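Local coordinates for protein transport protein HOFQ (Aggregatibacter actinomycetemcomitans, PDB 2Y3M), which probably serves as a secretin in DNA uptake during natural competence, its extra-membranous domains binding DNA and sharing a fold with type I KH domains, at residues H113-A117 against S118-K122; A15-V18 against P19-Q23; R157-K160 against K161-E165. All coordinates share one frame; numbering follows the deposited sequence.

All three contacts are local. Contacts 1 and 2 each start a helix, 117-125 and 18-26, just after a strand of the five-stranded antiparallel sheet. Contact 3 lies within helix 153-166. Contacts 1 and 3 belong to the same type II/III secretion system short domain; their centres are 12 Å apart, and Val120 CG1 packs on Ile163 CG1 at 3.9 Å. Contact 2 lies about 33 Å from contact 1 and 43 Å from contact 3, centre to centre. It is a surface contact, mostly apolar, with two prolines. Contacts 1 and 3 are partly buried, their apolar groups facing the domain interior. Charges are paired in contact 1, bordering the second subunit, and mainly basic in contact 3.

Contact 1. Residues H113-A117 against S118-K122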
ATOM      1  N   HIS B 113       7.051  12.845  30.036  1.00 44.50           N
ATOM      2  CA  HIS B 113       8.189  13.739  29.811  1.00 48.78           C
ATOM      3  C   HIS B 113       9.466  12.993  29.428  1.00 51.51           C
ATOM      4  O   HIS B 113      10.359  13.572  28.806  1.00 55.65           O
ATOM      5  CB  HIS B 113       8.448  14.604  31.051  1.00 51.29           C
ATOM      6  CG  HIS B 113       7.350  15.577  31.356  1.00 50.73           C
ATOM      7  ND1 HIS B 113       7.359  16.878  30.903  1.00 53.65           N
ATOM      8  CD2 HIS B 113       6.208  15.436  32.070  1.00 48.53           C
ATOM      9  CE1 HIS B 113       6.269  17.496  31.322  1.00 53.11           C
ATOM     10  NE2 HIS B 113       5.556  16.644  32.035  1.00 49.89           N
ATOM     11  N   PHE B 114       9.560  11.720  29.809  1.00 49.95           N
ATOM     12  CA  PHE B 114      10.792  10.959  29.586  1.00 53.76           C
ATOM     13  C   PHE B 114      10.566   9.593  28.944  1.00 52.15           C
ATOM     14  O   PHE B 114      11.355   9.162  28.107  1.00 55.59           O
ATOM     15  CB  PHE B 114      11.593  10.820  30.887  1.00 56.92           C
ATOM     16  CG  PHE B 114      11.972  12.138  31.508  1.00 59.86           C
ATOM     17  CD1 PHE B 114      13.059  12.866  31.024  1.00 65.18           C
ATOM     18  CD2 PHE B 114      11.239  12.656  32.574  1.00 57.99           C
ATOM     19  CE1 PHE B 114      13.407  14.089  31.592  1.00 68.69           C
ATOM     20  CE2 PHE B 114      11.581  13.879  33.151  1.00 61.52           C
ATOM     21  CZ  PHE B 114      12.666  14.596  32.659  1.00 66.90           C
ATOM     22  N   ALA B 115       9.489   8.922  29.337  1.00 47.74           N
ATOM     23  CA  ALA B 115       9.159   7.606  28.801  1.00 46.53           C
ATOM     24  C   ALA B 115       8.250   7.703  27.575  1.00 44.57           C
ATOM     25  O   ALA B 115       7.602   8.729  27.357  1.00 43.41           O
ATOM     26  CB  ALA B 115       8.508   6.744  29.886  1.00 43.79           C
ATOM     27  N   LYS B 116       8.227   6.638  26.772  1.00 45.33           N
ATOM     28  CA  LYS B 116       7.221   6.462  25.726  1.00 43.98           C
ATOM     29  C   LYS B 116       5.967   5.821  26.320  1.00 39.98           C
ATOM     30  O   LYS B 116       6.063   4.857  27.091  1.00 39.17           O
ATOM     31  CB  LYS B 116       7.757   5.573  24.606  1.00 47.95           C
ATOM     32  CG  LYS B 116       8.389   6.320  23.442  1.00 53.08           C
ATOM     33  CD  LYS B 116       8.805   5.358  22.335  1.00 58.60           C
ATOM     34  CE  LYS B 116      10.139   4.686  22.643  1.00 63.50           C
ATOM     35  NZ  LYS B 116      10.470   3.627  21.644  1.00 69.48           N
ATOM     36  N   ALA B 117       4.803   6.356  25.950  1.00 38.09           N
ATOM     37  CA  ALA B 117       3.505   5.842  26.397  1.00 35.49           C
ATOM     38  C   ALA B 117       3.362   4.325  26.206  1.00 36.01           C
ATOM     39  O   ALA B 117       2.916   3.624  27.111  1.00 34.46           O
ATOM     40  CB  ALA B 117       2.367   6.589  25.703  1.00 35.37           C
ATOM     41  N   SER B 118       3.771   3.830  25.039  1.00 39.07           N
ATOM     42  CA  SER B 118       3.690   2.402  24.723  1.00 40.93           C
ATOM     43  C   SER B 118       4.588   1.546  25.619  1.00 41.54           C
ATOM     44  O   SER B 118       4.200   0.446  26.010  1.00 41.57           O
ATOM     45  CB  SER B 118       4.018   2.155  23.253  1.00 45.03           C
ATOM     46  OG  SER B 118       5.300   2.666  22.941  1.00 47.35           O
ATOM     47  N   GLU B 119       5.771   2.061  25.951  1.00 43.11           N
ATOM     48  CA  GLU B 119       6.681   1.370  26.870  1.00 45.14           C
ATOM     49  C   GLU B 119       6.125   1.319  28.296  1.00 41.92           C
ATOM     50  O   GLU B 119       6.208   0.283  28.963  1.00 42.96           O
ATOM     51  CB  GLU B 119       8.083   1.995  26.853  1.00 48.69           C
ATOM     52  CG  GLU B 119       8.787   1.966  25.490  1.00 54.87           C
ATOM     53  CD  GLU B 119       9.077   0.560  24.973  1.00 61.86           C
ATOM     54  OE1 GLU B 119       9.181  -0.391  25.787  1.00 63.45           O
ATOM     55  OE2 GLU B 119       9.211   0.406  23.738  1.00 66.45           O
ATOM     56  N   VAL B 120       5.550   2.434  28.746  1.00 38.99           N
ATOM     57  CA  VAL B 120       4.866   2.497  30.039  1.00 36.88           C
ATOM     58  C   VAL B 120       3.746   1.457  30.087  1.00 36.04           C
ATOM     59  O   VAL B 120       3.638   0.699  31.055  1.00 36.84           O
ATOM     60  CB  VAL B 120       4.295   3.905  30.318  1.00 35.13           C
ATOM     61  CG1 VAL B 120       3.514   3.937  31.633  1.00 33.65           C
ATOM     62  CG2 VAL B 120       5.409   4.930  30.351  1.00 36.77           C
ATOM     63  N   MET B 121       2.944   1.411  29.024  1.00 35.11           N
ATOM     64  CA  MET B 121       1.845   0.455  28.905  1.00 35.11           C
ATOM     65  C   MET B 121       2.291  -1.006  28.921  1.00 37.43           C
ATOM     66  O   MET B 121       1.609  -1.846  29.495  1.00 37.87           O
ATOM     67  CB  MET B 121       0.993   0.748  27.668  1.00 35.21           C
ATOM     68  CG  MET B 121       0.092   1.965  27.838  1.00 33.48           C
ATOM     69  SD  MET B 121      -1.097   1.802  29.194  1.00 32.67           S
ATOM     70  CE  MET B 121      -2.319   0.716  28.469  1.00 33.44           C
ATOM     71  N   LYS B 122       3.428  -1.304  28.301  1.00 39.74           N
ATOM     72  CA  LYS B 122       3.990  -2.653  28.362  1.00 42.85           C
ATOM     73  C   LYS B 122       4.401  -3.008  29.785  1.00 43.53           C
ATOM     74  O   LYS B 122       4.160  -4.118  30.251  1.00 45.56           O
ATOM     75  CB  LYS B 122       5.189  -2.793  27.425  1.00 46.46           C
ATOM     76  CG  LYS B 122       4.834  -2.807  25.957  1.00 47.61           C
ATOM     77  CD  LYS B 122       6.087  -2.896  25.120  1.00 52.41           C
ATOM     78  CE  LYS B 122       5.927  -2.130  23.827  1.00 53.54           C
ATOM     79  NZ  LYS B 122       7.219  -2.040  23.090  1.00 59.09           N
TER
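Val120 holds CG1 anti to its backbone N (chi1 177°), which leaves CG2 beside that N and pointing back at Ala115. The motif is the N-terminal first turn of helix 117-125, with Lys116 as N-cap. Val120 CG2 meets Ala115 CB at 3.6 Å. Glu119 turns about its CB-CG bond (chi2 -64°) and runs alongside Lys116, both side chains pointing the same way. The Lys116 carbonyl opens the helical bonding: Val120 N donates to Lys116 O at 3.0 Å, nearly straight at 168°. Met121 N follows with a bond to Ala117 O. Asp167 takes bonds from the backbone N atoms of His113, Phe114 and Ala115, Asn145 holds Ala115 O and Ala117 N, and Val120 packs on Leu147 of the sheet and on Leu166, which joins this turn to the core of the type II/III secretion system short domain. Ser118 OG bonds to Asp142. The charged side borders the second subunit, where Lys122 NZ forms a salt bridge with Asp52 of that chain. Lys116 NZ stops 4.0 Å from Glu119 OE2, too far for a salt bridge. Lys122 NZ does bridge Glu119 OE2, at 3.2 Å, approaching from above the carboxylate plane.

Contact 2. Residues A15-V18 against P19-Q23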
ATOM      1  N   ALA B  15      -5.612   6.453   3.959  1.00 67.44           N
ATOM      2  CA  ALA B  15      -5.182   7.820   3.685  1.00 68.34           C
ATOM      3  C   ALA B  15      -5.774   8.366   2.381  1.00 66.28           C
ATOM      4  O   ALA B  15      -6.073   7.593   1.467  1.00 64.06           O
ATOM      5  CB  ALA B  15      -3.659   7.886   3.658  1.00 69.61           C
ATOM      6  N   PRO B  16      -5.960   9.700   2.295  1.00 69.68           N
ATOM      7  CA  PRO B  16      -6.416  10.310   1.037  1.00 69.71           C
ATOM      8  C   PRO B  16      -5.391  10.124  -0.082  1.00 65.41           C
ATOM      9  O   PRO B  16      -4.219  10.472   0.069  1.00 65.38           O
ATOM     10  CB  PRO B  16      -6.578  11.792   1.396  1.00 76.77           C
ATOM     11  CG  PRO B  16      -6.753  11.806   2.877  1.00 81.96           C
ATOM     12  CD  PRO B  16      -5.891  10.690   3.385  1.00 76.67           C
ATOM     13  N   LEU B  17      -5.846   9.567  -1.195  1.00 64.51           N
ATOM     14  CA  LEU B  17      -4.956   9.156  -2.275  1.00 62.60           C
ATOM     15  C   LEU B  17      -4.705  10.244  -3.332  1.00 62.97           C
ATOM     16  O   LEU B  17      -3.561  10.470  -3.733  1.00 61.72           O
ATOM     17  CB  LEU B  17      -5.475   7.853  -2.914  1.00 64.46           C
ATOM     18  CG  LEU B  17      -6.944   7.767  -3.366  1.00 70.19           C
ATOM     19  CD1 LEU B  17      -7.072   8.086  -4.850  1.00 73.45           C
ATOM     20  CD2 LEU B  17      -7.533   6.388  -3.084  1.00 75.14           C
ATOM     21  N   VAL B  18      -5.769  10.933  -3.737  1.00 66.72           N
ATOM     22  CA  VAL B  18      -5.764  11.793  -4.930  1.00 69.03           C
ATOM     23  C   VAL B  18      -4.572  12.762  -5.087  1.00 67.88           C
ATOM     24  O   VAL B  18      -3.847  12.662  -6.082  1.00 66.13           O
ATOM     25  CB  VAL B  18      -7.128  12.527  -5.126  1.00 76.81           C
ATOM     26  CG1 VAL B  18      -7.088  13.442  -6.340  1.00 80.52           C
ATOM     27  CG2 VAL B  18      -8.259  11.521  -5.266  1.00 81.00           C
ATOM     28  N   PRO B  19      -4.358  13.688  -4.121  1.00 71.30           N
ATOM     29  CA  PRO B  19      -3.358  14.748  -4.352  1.00 74.16           C
ATOM     30  C   PRO B  19      -1.912  14.243  -4.433  1.00 70.93           C
ATOM     31  O   PRO B  19      -1.170  14.641  -5.335  1.00 71.12           O
ATOM     32  CB  PRO B  19      -3.536  15.680  -3.142  1.00 82.35           C
ATOM     33  CG  PRO B  19      -4.814  15.250  -2.484  1.00 83.58           C
ATOM     34  CD  PRO B  19      -4.946  13.797  -2.774  1.00 74.97           C
ATOM     35  N   THR B  20      -1.536  13.374  -3.493  1.00 69.70           N
ATOM     36  CA  THR B  20      -0.202  12.772  -3.424  1.00 69.95           C
ATOM     37  C   THR B  20       0.139  11.961  -4.676  1.00 66.45           C
ATOM     38  O   THR B  20       1.284  11.962  -5.135  1.00 69.06           O
ATOM     39  CB  THR B  20      -0.084  11.873  -2.172  1.00 70.94           C
ATOM     40  OG1 THR B  20      -0.294  12.668  -0.999  1.00 76.81           O
ATOM     41  CG2 THR B  20       1.285  11.198  -2.091  1.00 74.55           C
ATOM     42  N   LEU B  21      -0.862  11.272  -5.218  1.00 63.29           N
ATOM     43  CA  LEU B  21      -0.694  10.475  -6.433  1.00 63.32           C
ATOM     44  C   LEU B  21      -0.397  11.329  -7.668  1.00 64.08           C
ATOM     45  O   LEU B  21       0.446  10.959  -8.486  1.00 66.05           O
ATOM     46  CB  LEU B  21      -1.924   9.592  -6.684  1.00 63.67           C
ATOM     47  CG  LEU B  21      -2.074   8.290  -5.891  1.00 64.88           C
ATOM     48  CD1 LEU B  21      -3.443   7.672  -6.150  1.00 67.63           C
ATOM     49  CD2 LEU B  21      -0.963   7.292  -6.218  1.00 68.95           C
ATOM     50  N   GLN B  22      -1.090  12.460  -7.794  1.00 64.20           N
ATOM     51  CA  GLN B  22      -0.902  13.372  -8.926  1.00 66.00           C
ATOM     52  C   GLN B  22       0.429  14.114  -8.829  1.00 67.87           C
ATOM     53  O   GLN B  22       1.087  14.357  -9.844  1.00 69.25           O
ATOM     54  CB  GLN B  22      -2.069  14.358  -9.027  1.00 68.96           C
ATOM     55  CG  GLN B  22      -3.347  13.746  -9.594  1.00 71.29           C
ATOM     56  CD  GLN B  22      -4.595  14.554  -9.269  1.00 77.46           C
ATOM     57  OE1 GLN B  22      -4.739  15.088  -8.165  1.00 78.76           O
ATOM     58  NE2 GLN B  22      -5.512  14.635 -10.229  1.00 83.57           N
ATOM     59  N   GLN B  23       0.815  14.460  -7.603  1.00 69.83           N
ATOM     60  CA  GLN B  23       2.095  15.104  -7.333  1.00 75.44           C
ATOM     61  C   GLN B  23       3.278  14.211  -7.727  1.00 76.48           C
ATOM     62  O   GLN B  23       4.188  14.663  -8.424  1.00 80.66           O
ATOM     63  CB  GLN B  23       2.191  15.509  -5.859  1.00 80.81           C
ATOM     64  CG  GLN B  23       1.334  16.702  -5.467  1.00 85.75           C
ATOM     65  CD  GLN B  23       2.006  18.042  -5.740  1.00 96.01           C
ATOM     66  OE1 GLN B  23       2.588  18.263  -6.804  1.00 95.66           O
ATOM     67  NE2 GLN B  23       1.916  18.949  -4.775  1.00106.65           N
TER
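This contact is the first turn of helix 18-26, entered from strand 6-14 through a short loop. Leu17 and Leu21 meet here one turn apart. Leu17 places CG between its backbone N and carbonyl carbon (chi1 51°). Its side chain crosses that of Leu21 at a slant, and Leu21 CD1 lies 3.8 Å from Leu17 CB and 3.9 Å from Leu17 CD1. The backbone ties the same pair: Leu21 N donates to Leu17 O at 3.2 Å. Gln22 N then bonds to Val18 O at 3.3 Å, a rather long bond. Pro19 has no N-H to give. In the first turn of a helix this costs no helical bond, which is why proline suits the position. Its ring closes on N, so Pro19 CD lies 3.5 Å from Val18 CB, a close approach set largely by the peptide link. Further along, the side chains of Val18 and Gln22 lie side by side and point the same way. Most of the contact is at the surface, but Leu21 is buried. It packs on Leu32 of strand 31-36 and on Leu64 in the loop after helix 51-63. At the loop end, Ala15 and Pro16 rest on Gln68 of strand 67-76, and Ala15 shares backbone hydrogen bonding with Leu66.

Contact 3. Residues R157-K160 against K161-E165; sequences RNIK and KLIKE
Residues 157-160 and 161-165 form one regular alpha-helical run inside helix 153-166. Four i to i+4 bonds join them. Lys161 N donates to Arg157 O, Leu162 N to Asn158 O, Ile163 N to Ile159 O and Lys164 N to Lys160 O. The Ile163 to Ile159 bond is the shortest, with Ile163 N 2.7 Å from Ile159 O. On the buried side, Ile159 and Ile163 meet one turn apart. Ile159 has CG2 anti to its backbone N (CG1 at chi1 -68°), and this branch leans toward the next turn. There CG2 touches Ile163 CD1 at 3.6 Å, and the two side chains run at a slant to each other. The pair faces the sheet: Ile159 packs on Ile149, and Ile163 on Ile110 and Leu147. Ile163 and Leu162 also reach Leu124 of helix 117-125. On the outer side, Arg157 and Lys161 run alongside each other. Lys161 CD sits over one face of the Arg157 guanidinium, toward its rim, 3.7 Å from NH1. At the edge, Arg157 NH1 donates to Asn158 OD1 at 2.8 Å. The acceptor lies in the guanidinium plane, though the N-H...O angle is only 137°. This bond helps to fix the rotation of the guanidinium. Arg157 NH2 and Lys161 NZ are 4.6 Å apart, and Lys160 NZ and Lys164 NZ are 5.0 Å apart. These two pairs of like charges probably make this side of the helix locally basic and could slightly disfavour full protonation of the lysines, while Ile159 and Ile163 keep the buried side apolar.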
ATOM      1  N   ARG B 157      -6.145   6.833  40.546  1.00 33.79           N
ATOM      2  CA  ARG B 157      -5.175   7.374  41.500  1.00 35.02           C
ATOM      3  C   ARG B 157      -3.840   6.618  41.516  1.00 35.03           C
ATOM      4  O   ARG B 157      -2.779   7.219  41.355  1.00 36.33           O
ATOM      5  CB  ARG B 157      -5.784   7.386  42.911  1.00 36.95           C
ATOM      6  CG  ARG B 157      -4.852   7.905  43.984  1.00 41.15           C
ATOM      7  CD  ARG B 157      -5.303   7.485  45.376  1.00 46.47           C
ATOM      8  NE  ARG B 157      -4.457   8.051  46.432  1.00 52.55           N
ATOM      9  CZ  ARG B 157      -3.381   7.454  46.944  1.00 54.85           C
ATOM     10  NH1 ARG B 157      -3.000   6.261  46.501  1.00 52.01           N
ATOM     11  NH2 ARG B 157      -2.682   8.052  47.905  1.00 60.67           N
ATOM     12  N   ASN B 158      -3.904   5.305  41.721  1.00 35.26           N
ATOM     13  CA  ASN B 158      -2.707   4.483  41.849  1.00 37.40           C
ATOM     14  C   ASN B 158      -1.947   4.259  40.538  1.00 37.93           C
ATOM     15  O   ASN B 158      -0.724   4.121  40.543  1.00 39.98           O
ATOM     16  CB  ASN B 158      -3.054   3.148  42.499  1.00 40.07           C
ATOM     17  CG  ASN B 158      -3.605   3.314  43.899  1.00 41.94           C
ATOM     18  OD1 ASN B 158      -3.277   4.278  44.602  1.00 42.13           O
ATOM     19  ND2 ASN B 158      -4.449   2.374  44.316  1.00 43.58           N
ATOM     20  N   ILE B 159      -2.672   4.221  39.426  1.00 43.30           N
ATOM     21  CA  ILE B 159      -2.037   4.044  38.126  1.00 42.02           C
ATOM     22  C   ILE B 159      -1.364   5.342  37.705  1.00 41.41           C
ATOM     23  O   ILE B 159      -0.259   5.324  37.165  1.00 39.95           O
ATOM     24  CB  ILE B 159      -3.026   3.534  37.071  1.00 44.36           C
ATOM     25  CG1 ILE B 159      -3.438   2.105  37.414  1.00 46.00           C
ATOM     26  CG2 ILE B 159      -2.408   3.578  35.671  1.00 43.28           C
ATOM     27  CD1 ILE B 159      -4.729   1.690  36.791  1.00 50.72           C
ATOM     28  N   LYS B 160      -2.022   6.462  37.988  1.00 43.99           N
ATOM     29  CA  LYS B 160      -1.429   7.780  37.806  1.00 45.51           C
ATOM     30  C   LYS B 160      -0.124   7.872  38.604  1.00 43.91           C
ATOM     31  O   LYS B 160       0.876   8.395  38.116  1.00 44.03           O
ATOM     32  CB  LYS B 160      -2.422   8.870  38.227  1.00 50.59           C
ATOM     33  CG  LYS B 160      -1.981  10.293  37.957  1.00 54.66           C
ATOM     34  CD  LYS B 160      -3.126  11.276  38.175  1.00 62.04           C
ATOM     35  CE  LYS B 160      -2.594  12.688  38.331  1.00 68.01           C
ATOM     36  NZ  LYS B 160      -3.682  13.697  38.321  1.00 77.50           N
ATOM     37  N   LYS B 161      -0.134   7.345  39.823  1.00 43.50           N
ATOM     38  CA  LYS B 161       1.077   7.309  40.630  1.00 43.15           C
ATOM     39  C   LYS B 161       2.130   6.388  40.014  1.00 41.12           C
ATOM     40  O   LYS B 161       3.298   6.755  39.915  1.00 41.92           O
ATOM     41  CB  LYS B 161       0.764   6.921  42.079  1.00 44.00           C
ATOM     42  CG  LYS B 161       0.152   8.062  42.896  1.00 47.84           C
ATOM     43  CD  LYS B 161      -0.301   7.601  44.282  1.00 49.39           C
ATOM     44  CE  LYS B 161       0.843   7.581  45.278  1.00 50.03           C
ATOM     45  NZ  LYS B 161       1.282   8.962  45.653  1.00 54.43           N
ATOM     46  N   LEU B 162       1.712   5.203  39.581  1.00 40.04           N
ATOM     47  CA  LEU B 162       2.630   4.252  38.951  1.00 40.18           C
ATOM     48  C   LEU B 162       3.265   4.814  37.667  1.00 40.14           C
ATOM     49  O   LEU B 162       4.462   4.629  37.425  1.00 41.36           O
ATOM     50  CB  LEU B 162       1.913   2.933  38.679  1.00 40.58           C
ATOM     51  CG  LEU B 162       2.686   1.687  38.239  1.00 43.04           C
ATOM     52  CD1 LEU B 162       3.984   1.454  39.012  1.00 45.51           C
ATOM     53  CD2 LEU B 162       1.759   0.485  38.355  1.00 45.77           C
ATOM     54  N   ILE B 163       2.463   5.519  36.870  1.00 39.57           N
ATOM     55  CA  ILE B 163       2.930   6.096  35.614  1.00 40.26           C
ATOM     56  C   ILE B 163       3.983   7.170  35.857  1.00 42.36           C
ATOM     57  O   ILE B 163       4.983   7.236  35.140  1.00 43.73           O
ATOM     58  CB  ILE B 163       1.761   6.649  34.773  1.00 40.83           C
ATOM     59  CG1 ILE B 163       0.970   5.488  34.166  1.00 40.10           C
ATOM     60  CG2 ILE B 163       2.268   7.591  33.676  1.00 42.14           C
ATOM     61  CD1 ILE B 163      -0.408   5.861  33.680  1.00 42.19           C
ATOM     62  N   LYS B 164       3.763   7.986  36.884  1.00 43.70           N
ATOM     63  CA  LYS B 164       4.693   9.050  37.232  1.00 47.18           C
ATOM     64  C   LYS B 164       6.030   8.541  37.776  1.00 48.30           C
ATOM     65  O   LYS B 164       7.048   9.224  37.646  1.00 52.01           O
ATOM     66  CB  LYS B 164       4.034  10.062  38.173  1.00 50.07           C
ATOM     67  CG  LYS B 164       3.002  10.936  37.451  1.00 53.29           C
ATOM     68  CD  LYS B 164       2.605  12.168  38.240  1.00 60.07           C
ATOM     69  CE  LYS B 164       1.824  13.125  37.343  1.00 65.44           C
ATOM     70  NZ  LYS B 164       1.287  14.302  38.078  1.00 73.53           N
ATOM     71  N   GLU B 165       6.029   7.344  38.362  1.00 46.43           N
ATOM     72  CA  GLU B 165       7.278   6.696  38.771  1.00 49.09           C
ATOM     73  C   GLU B 165       8.038   6.150  37.569  1.00 50.38           C
ATOM     74  O   GLU B 165       9.268   6.173  37.542  1.00 54.79           O
ATOM     75  CB  GLU B 165       7.033   5.569  39.785  1.00 48.54           C
ATOM     76  CG  GLU B 165       6.622   6.026  41.182  1.00 49.00           C
ATOM     77  CD  GLU B 165       7.404   7.242  41.697  1.00 52.80           C
ATOM     78  OE1 GLU B 165       8.652   7.291  41.566  1.00 56.29           O
ATOM     79  OE2 GLU B 165       6.752   8.145  42.254  1.00 52.98           O
TER